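Local coordinates for protein acetyl-CoA acetyltransferase (Elizabethkingia anophelis NUHP1, PDB 6BN2) that probably catalyses the thiolase condensation of two acetyl-CoA molecules to acetoacetyl-CoA, and its reversal, through an acyl-cysteine intermediate, at residues P279-S285 with A394-I400. Sequence-based numbering, arbitrary orientation. Where two conformers were deposited one is given.
Sequences PLAKIVS and AIVIENI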
loop_
_atom_site.group_PDB
_atom_site.type_symbol
_atom_site.label_atom_id
_atom_site.label_comp_id
_atom_site.label_asym_id
_atom_site.label_seq_id
_atom_site.Cartn_x
_atom_site.Cartn_y
_atom_site.Cartn_z
ATOM N N PRO A 279 9.831 21.301 16.319
ATOM C CA PRO A 279 9.959 20.513 15.088
ATOM C C PRO A 279 11.365 20.554 14.507
ATOM O O PRO A 279 12.103 21.534 14.668
ATOM C CB PRO A 279 8.961 21.186 14.141
ATOM C CG PRO A 279 8.915 22.603 14.617
ATOM C CD PRO A 279 9.033 22.522 16.125
ATOM N N LEU A 280 11.724 19.469 13.811
ATOM C CA LEU A 280 12.962 19.450 13.032
ATOM C C LEU A 280 12.827 20.276 11.760
ATOM O O LEU A 280 13.751 21.010 11.384
ATOM C CB LEU A 280 13.336 18.011 12.673
ATOM C CG LEU A 280 13.507 17.026 13.831
ATOM C CD1 LEU A 280 13.768 15.634 13.279
ATOM C CD2 LEU A 280 14.663 17.495 14.712
ATOM N N ALA A 281 11.679 20.169 11.092
ATOM C CA ALA A 281 11.483 20.731 9.768
ATOM C C ALA A 281 9.985 20.833 9.518
ATOM O O ALA A 281 9.181 20.197 10.201
ATOM C CB ALA A 281 12.139 19.866 8.681
ATOM N N LYS A 282 9.628 21.642 8.533
ATOM C CA LYS A 282 8.244 21.789 8.092
ATOM C C LYS A 282 8.124 21.199 6.697
ATOM O O LYS A 282 9.021 21.375 5.872
ATOM C CB LYS A 282 7.848 23.277 8.085
ATOM C CG LYS A 282 6.475 23.563 7.505
ATOM C CD LYS A 282 6.167 25.057 7.660
ATOM C CE LYS A 282 5.213 25.552 6.589
ATOM N NZ LYS A 282 4.869 26.995 6.805
ATOM N N ILE A 283 7.041 20.472 6.428
ATOM C CA ILE A 283 6.794 20.005 5.065
ATOM C C ILE A 283 6.147 21.154 4.303
ATOM O O ILE A 283 5.083 21.639 4.688
ATOM C CB ILE A 283 5.909 18.752 5.045
ATOM C CG1 ILE A 283 6.674 17.572 5.662
ATOM C CG2 ILE A 283 5.496 18.419 3.603
ATOM C CD1 ILE A 283 5.817 16.298 5.852
ATOM N N VAL A 284 6.802 21.615 3.242
ATOM C CA VAL A 284 6.302 22.777 2.509
ATOM C C VAL A 284 5.328 22.359 1.412
ATOM O O VAL A 284 4.242 22.938 1.284
ATOM C CB VAL A 284 7.477 23.579 1.927
ATOM C CG1 VAL A 284 6.958 24.753 1.110
ATOM C CG2 VAL A 284 8.404 24.063 3.048
ATOM N N SER A 285 5.719 21.354 0.626
ATOM C CA SER A 285 4.923 20.876 -0.496
ATOM C C SER A 285 5.453 19.521 -0.939
ATOM O O SER A 285 6.516 19.066 -0.502
ATOM C CB SER A 285 4.964 21.854 -1.669
ATOM O OG SER A 285 6.297 21.910 -2.168
ATOM N N ALA A 394 8.293 13.802 -5.118
ATOM C CA ALA A 394 9.200 14.855 -4.668
ATOM C C ALA A 394 8.590 15.574 -3.476
ATOM O O ALA A 394 7.366 15.712 -3.375
ATOM C CB ALA A 394 9.484 15.877 -5.785
ATOM N N ILE A 395 9.447 16.066 -2.581
ATOM C CA ILE A 395 8.973 16.772 -1.401
ATOM C C ILE A 395 9.935 17.917 -1.100
ATOM O O ILE A 395 11.150 17.792 -1.294
ATOM C CB ILE A 395 8.816 15.801 -0.207
ATOM C CG1 ILE A 395 8.162 16.495 0.991
ATOM C CG2 ILE A 395 10.182 15.148 0.175
ATOM C CD1 ILE A 395 7.762 15.491 2.092
ATOM N N VAL A 396 9.377 19.053 -0.680
ATOM C CA VAL A 396 10.143 20.238 -0.295
ATOM C C VAL A 396 9.954 20.438 1.200
ATOM O O VAL A 396 8.816 20.427 1.689
ATOM C CB VAL A 396 9.670 21.475 -1.086
ATOM C CG1 VAL A 396 10.426 22.731 -0.626
ATOM C CG2 VAL A 396 9.857 21.241 -2.587
ATOM N N ILE A 397 11.059 20.614 1.936
ATOM C CA ILE A 397 10.950 20.831 3.372
ATOM C C ILE A 397 11.703 22.096 3.739
ATOM O O ILE A 397 12.567 22.574 3.000
ATOM C CB ILE A 397 11.470 19.643 4.211
ATOM C CG1 ILE A 397 12.972 19.453 4.022
ATOM C CG2 ILE A 397 10.679 18.365 3.904
ATOM C CD1 ILE A 397 13.566 18.356 4.930
ATOM N N GLU A 398 11.328 22.659 4.884
ATOM C CA GLU A 398 11.977 23.847 5.420
ATOM C C GLU A 398 12.607 23.467 6.748
ATOM O O GLU A 398 11.909 23.039 7.671
ATOM C CB GLU A 398 10.990 25.004 5.600
ATOM C CG GLU A 398 11.672 26.258 6.192
ATOM C CD GLU A 398 10.684 27.349 6.586
ATOM O OE1 GLU A 398 9.480 27.221 6.265
ATOM O OE2 GLU A 398 11.114 28.335 7.221
ATOM N N ASN A 399 13.921 23.601 6.833
ATOM C CA ASN A 399 14.607 23.387 8.100
ATOM C C ASN A 399 14.187 24.442 9.117
ATOM O O ASN A 399 14.126 25.637 8.807
ATOM C CB ASN A 399 16.119 23.429 7.874
ATOM C CG ASN A 399 16.909 23.263 9.169
ATOM O OD1 ASN A 399 16.515 22.492 10.049
ATOM N ND2 ASN A 399 18.026 23.998 9.295
ATOM N N ILE A 400 13.887 23.998 10.336
ATOM C CA ILE A 400 13.545 24.880 11.449
ATOM C C ILE A 400 14.767 24.929 12.358
ATOM O O ILE A 400 15.136 23.914 12.960
ATOM C CB ILE A 400 12.298 24.390 12.201
ATOM C CG1 ILE A 400 11.097 24.280 11.250
ATOM C CG2 ILE A 400 11.996 25.292 13.398
ATOM C CD1 ILE A 400 10.824 25.538 10.454
HETATM O O HOH W 1 14.729 22.139 14.847
#
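K282 and E398 each place CG opposite the backbone N (chi1 174° and 179°), and their extended chains rise from the same face of the sheet, where CD of K282 comes within 4.2 Å of OE1 of E398. The charged ends do not close on each other, and NZ of K282 instead makes a salt bridge with E11. Beneath them the two backbones hold a reciprocal pair of antiparallel hydrogen bonds, K282 N to E398 O and E398 N to K282 O, both 2.8 Å long. On the other face A281, I283, I395 and I397 form an apolar layer: CG2 of I283 meets CD1 of I395 at 4.0 Å, the two chains crossing at a slant, while I397 also packs against L369, I370 and L373 of helix 358-375. Strands 281-290 and 391-399 are neighbours in the mixed sheet of the thiolase fold, within the C-terminal family region, and strand 281-290 is flanked on its other edge by 12-24. The regular pairing breaks at a classic beta bulge, in which V284 and S285 both face V396. V396 O takes a bond from V284 N at 2.8 Å and a weak one from S285 N at 3.4 Å, and V396 N returns a nearly straight bond to S285 O. With the extra residue, V284 points toward the partner strand, its CG2 reaching 3.8 Å from CB of E398. OG of S285, on the face shared with V396, lies 3.6 Å from CB of V396 and hydrogen-bonds A307 O. Just before strand 281-290 begins and just after 391-399 ends, I400 N hydrogen-bonds L280 O, which also receives NZ of K374, and one water donates to both P279 O and I400 O.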